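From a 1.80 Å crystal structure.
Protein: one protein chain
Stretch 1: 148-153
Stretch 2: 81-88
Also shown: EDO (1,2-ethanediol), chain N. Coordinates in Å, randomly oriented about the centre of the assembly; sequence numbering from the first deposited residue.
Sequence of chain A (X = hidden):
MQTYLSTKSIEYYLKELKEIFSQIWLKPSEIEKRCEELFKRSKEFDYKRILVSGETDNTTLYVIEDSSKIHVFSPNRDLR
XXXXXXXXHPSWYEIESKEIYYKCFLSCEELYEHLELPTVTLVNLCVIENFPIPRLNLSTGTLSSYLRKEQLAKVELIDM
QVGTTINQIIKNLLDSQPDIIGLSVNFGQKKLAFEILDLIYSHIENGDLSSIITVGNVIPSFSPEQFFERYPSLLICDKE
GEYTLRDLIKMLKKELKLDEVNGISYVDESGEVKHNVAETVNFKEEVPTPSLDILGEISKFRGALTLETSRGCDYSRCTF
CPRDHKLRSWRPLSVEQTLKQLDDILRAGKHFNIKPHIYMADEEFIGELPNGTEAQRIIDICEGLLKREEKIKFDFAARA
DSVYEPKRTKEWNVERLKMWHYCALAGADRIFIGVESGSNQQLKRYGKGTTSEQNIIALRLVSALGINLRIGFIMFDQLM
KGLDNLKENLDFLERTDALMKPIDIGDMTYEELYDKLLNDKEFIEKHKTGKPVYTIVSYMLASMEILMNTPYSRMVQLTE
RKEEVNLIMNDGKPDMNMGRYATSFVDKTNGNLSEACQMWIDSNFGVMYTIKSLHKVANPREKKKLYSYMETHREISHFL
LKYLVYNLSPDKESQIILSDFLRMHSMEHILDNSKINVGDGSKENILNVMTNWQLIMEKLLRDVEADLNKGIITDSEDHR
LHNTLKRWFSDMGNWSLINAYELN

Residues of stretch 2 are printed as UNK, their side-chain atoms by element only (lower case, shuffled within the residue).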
# COMPACT_ATOMS: atom_id res chain seq x y z
N ARG A 148 14.99 -17.02 0.68
CA ARG A 148 15.50 -17.84 -0.42
C ARG A 148 16.87 -17.37 -0.89
O ARG A 148 17.76 -18.19 -1.16
CB ARG A 148 14.50 -17.87 -1.59
CG ARG A 148 13.22 -18.60 -1.23
CD ARG A 148 12.22 -18.57 -2.39
NE ARG A 148 11.03 -19.36 -2.08
CZ ARG A 148 9.88 -19.25 -2.74
NH1 ARG A 148 9.77 -18.39 -3.75
NH2 ARG A 148 8.85 -20.00 -2.40
N LYS A 149 17.06 -16.05 -1.00
CA LYS A 149 18.34 -15.55 -1.48
C LYS A 149 19.45 -15.86 -0.49
O LYS A 149 20.56 -16.23 -0.89
CB LYS A 149 18.28 -14.04 -1.75
CG LYS A 149 19.62 -13.48 -2.24
CD LYS A 149 19.50 -11.98 -2.60
CE LYS A 149 20.81 -11.46 -3.24
NZ LYS A 149 20.55 -10.36 -4.24
N GLU A 150 19.17 -15.76 0.81
CA GLU A 150 20.14 -16.17 1.82
C GLU A 150 20.24 -17.69 1.97
O GLU A 150 21.11 -18.17 2.72
CB GLU A 150 19.78 -15.54 3.16
CG GLU A 150 19.95 -14.03 3.19
CD GLU A 150 21.42 -13.60 3.22
OE1 GLU A 150 22.29 -14.41 3.63
OE2 GLU A 150 21.69 -12.45 2.83
N GLN A 151 19.39 -18.43 1.28
CA GLN A 151 19.30 -19.89 1.34
C GLN A 151 19.17 -20.36 2.78
O GLN A 151 19.86 -21.28 3.22
CB GLN A 151 20.48 -20.54 0.61
CG GLN A 151 20.67 -19.97 -0.80
CD GLN A 151 21.52 -20.84 -1.72
OE1 GLN A 151 21.78 -22.00 -1.43
NE2 GLN A 151 21.98 -20.26 -2.82
N LEU A 152 18.26 -19.73 3.52
CA LEU A 152 18.04 -20.03 4.92
C LEU A 152 16.90 -21.02 5.15
O LEU A 152 16.88 -21.69 6.19
CB LEU A 152 17.76 -18.74 5.71
CG LEU A 152 18.94 -17.76 5.82
CD1 LEU A 152 18.46 -16.45 6.42
CD2 LEU A 152 20.09 -18.34 6.63
N ALA A 153 15.95 -21.13 4.22
CA ALA A 153 14.77 -21.95 4.45
C ALA A 153 14.10 -22.23 3.12
O ALA A 153 14.26 -21.48 2.15
CB ALA A 153 13.75 -21.27 5.38
N UNK A 81 29.96 -16.60 -4.54
CA UNK A 81 29.10 -15.70 -3.79
C UNK A 81 27.96 -16.41 -3.05
O UNK A 81 27.16 -15.74 -2.40
c UNK A 81 28.53 -14.62 -4.72
c UNK A 81 29.05 -12.83 -6.43
o UNK A 81 29.79 -12.56 -7.41
o UNK A 81 27.88 -12.39 -6.32
c UNK A 81 29.59 -13.74 -5.35
N UNK A 82 27.88 -17.72 -3.15
CA UNK A 82 26.80 -18.49 -2.52
C UNK A 82 26.85 -18.36 -1.00
O UNK A 82 27.87 -18.70 -0.38
o UNK A 82 25.60 -20.87 -1.22
c UNK A 82 25.89 -20.87 -2.41
c UNK A 82 26.94 -19.95 -2.98
n UNK A 82 25.33 -21.71 -3.27
N UNK A 83 25.79 -17.86 -0.35
CA UNK A 83 25.87 -17.55 1.08
C UNK A 83 25.82 -18.79 1.95
O UNK A 83 26.37 -18.78 3.06
c UNK A 83 24.64 -16.66 1.31
c UNK A 83 24.46 -17.54 -0.93
c UNK A 83 23.62 -17.17 0.31
N UNK A 84 25.17 -19.85 1.46
CA UNK A 84 25.12 -21.10 2.22
C UNK A 84 26.50 -21.74 2.26
O UNK A 84 26.96 -22.17 3.32
c UNK A 84 23.88 -23.36 2.40
c UNK A 84 24.86 -24.49 1.96
c UNK A 84 22.44 -23.85 2.19
c UNK A 84 24.10 -22.07 1.61
N UNK A 85 27.16 -21.82 1.11
CA UNK A 85 28.51 -22.39 1.10
C UNK A 85 29.45 -21.55 1.95
O UNK A 85 30.33 -22.09 2.64
c UNK A 85 28.32 -24.90 -0.73
c UNK A 85 28.81 -23.39 -2.68
c UNK A 85 28.29 -23.47 -1.25
c UNK A 85 29.04 -22.49 -0.33
N UNK A 86 29.27 -20.22 1.93
CA UNK A 86 30.14 -19.34 2.70
C UNK A 86 29.95 -19.54 4.20
O UNK A 86 30.92 -19.49 4.97
c UNK A 86 29.89 -17.88 2.32
c UNK A 86 30.91 -16.92 2.90
s UNK A 86 30.59 -15.24 2.34
c UNK A 86 30.83 -15.44 0.57
N UNK A 87 28.71 -19.78 4.65
CA UNK A 87 28.50 -20.09 6.06
C UNK A 87 29.14 -21.42 6.43
O UNK A 87 29.68 -21.57 7.54
c UNK A 87 26.34 -18.78 6.30
n UNK A 87 24.00 -19.70 6.06
n UNK A 87 22.46 -20.18 4.43
c UNK A 87 24.89 -18.82 6.83
c UNK A 87 27.00 -20.13 6.38
c UNK A 87 23.25 -19.30 5.04
n UNK A 87 23.28 -18.04 4.61
N UNK A 88 29.09 -22.40 5.53
CA UNK A 88 29.66 -23.71 5.79
C UNK A 88 31.19 -23.67 5.82
O UNK A 88 31.82 -24.31 6.68
n UNK A 88 31.08 -27.87 4.89
c UNK A 88 31.52 -27.41 3.68
c UNK A 88 30.19 -26.97 5.42
c UNK A 88 30.03 -25.91 4.56
c UNK A 88 31.15 -25.50 2.25
c UNK A 88 32.03 -26.05 1.35
c UNK A 88 32.67 -27.28 1.62
c UNK A 88 32.41 -27.97 2.77
c UNK A 88 30.87 -26.18 3.44
c UNK A 88 29.15 -24.71 4.74
C1 EDO N . 24.69 -10.62 3.85
O1 EDO N . 23.72 -10.48 2.81
C2 EDO N . 25.50 -11.88 3.58
O2 EDO N . 24.61 -12.94 3.17
O HOH W 1 24.81 -15.55 5.27

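Position 81 carries three side-chain carbons in an unbranched line, the last bearing two oxygens. This carboxylate at the end of a two-methylene arm is Glu-81, which lies out of reach of stretch 1.

At position 82 there are two carbons, the second holding one oxygen and one nitrogen. The oxygen lies close to the backbone nitrogens of positions 84 and 85, as expected of an acceptor at a helix start, and the nitrogen is 3.7 Å from Gln-151 NE2. A short carboxamide of this kind is Asn-82. It is the N-cap: its OD1 accepts from the backbone N of position 85 at 3.0 Å and, more weakly, from the N of position 84 at 2.9 Å.

Three carbons at position 83 close a ring onto the backbone nitrogen and lie against the carbonyl oxygens of Lys-149 and Glu-150; this is Pro-83. Its CG packs 3.4 Å from Lys-149 O and 3.6 Å from Glu-150 O. Lacking an amide hydrogen, proline fits well in the first turn of a helix, where no bond to a preceding carbonyl is needed.

Position 84 has four carbons, forked at the second; its CA-to-CB bond points toward stretch 1, and the side chain lies against Gln-151. This is Leu-84, with CD1 3.8 Å from Gln-151 O.

Four carbons with the same fork recur at position 85, giving Leu-85, but here the CA-to-CB bond points sideways and the side chain stays 6.7 Å or more from stretch 1.

Two carbons, a sulfur and a terminal carbon form an unbranched chain at position 86. The thioether is that of Met-86, exposed and out of reach.

Position 87 shows three carbons, a nitrogen, and a carbon bearing two more nitrogens, a planar group that reaches the carbonyls of Glu-150 and Gln-151. It is Arg-87. NH1 and NH2 both donate to Glu-150 O, at 2.9 and 3.0 Å respectively, while Leu-152 CD2 covers one guanidinium face, 3.7 Å from CZ.

Finally, position 88 has one carbon leading to fused five- and six-membered rings of eight carbons and one nitrogen: Trp-88, which touches a crystal neighbour and is out of reach of stretch 1.

The contact joins a helix start to a helix end. Gln-151, with positive phi, forms a Schellman motif as the chain leaves its helix, and Arg-87 clasps the carbonyl of Glu-150 there. A long salt bridge, Glu-150 OE1 to Arg-87 NH1 at 3.9 Å, adds charge attraction, and water 1 links the same two atoms. Pro-83 and Leu-84 lay carbon against the backbone carbonyls of Lys-149, Glu-150 and Gln-151, while Leu-152 covers one face of the guanidinium.

Stretch 2 81-88: ENPLLMRW
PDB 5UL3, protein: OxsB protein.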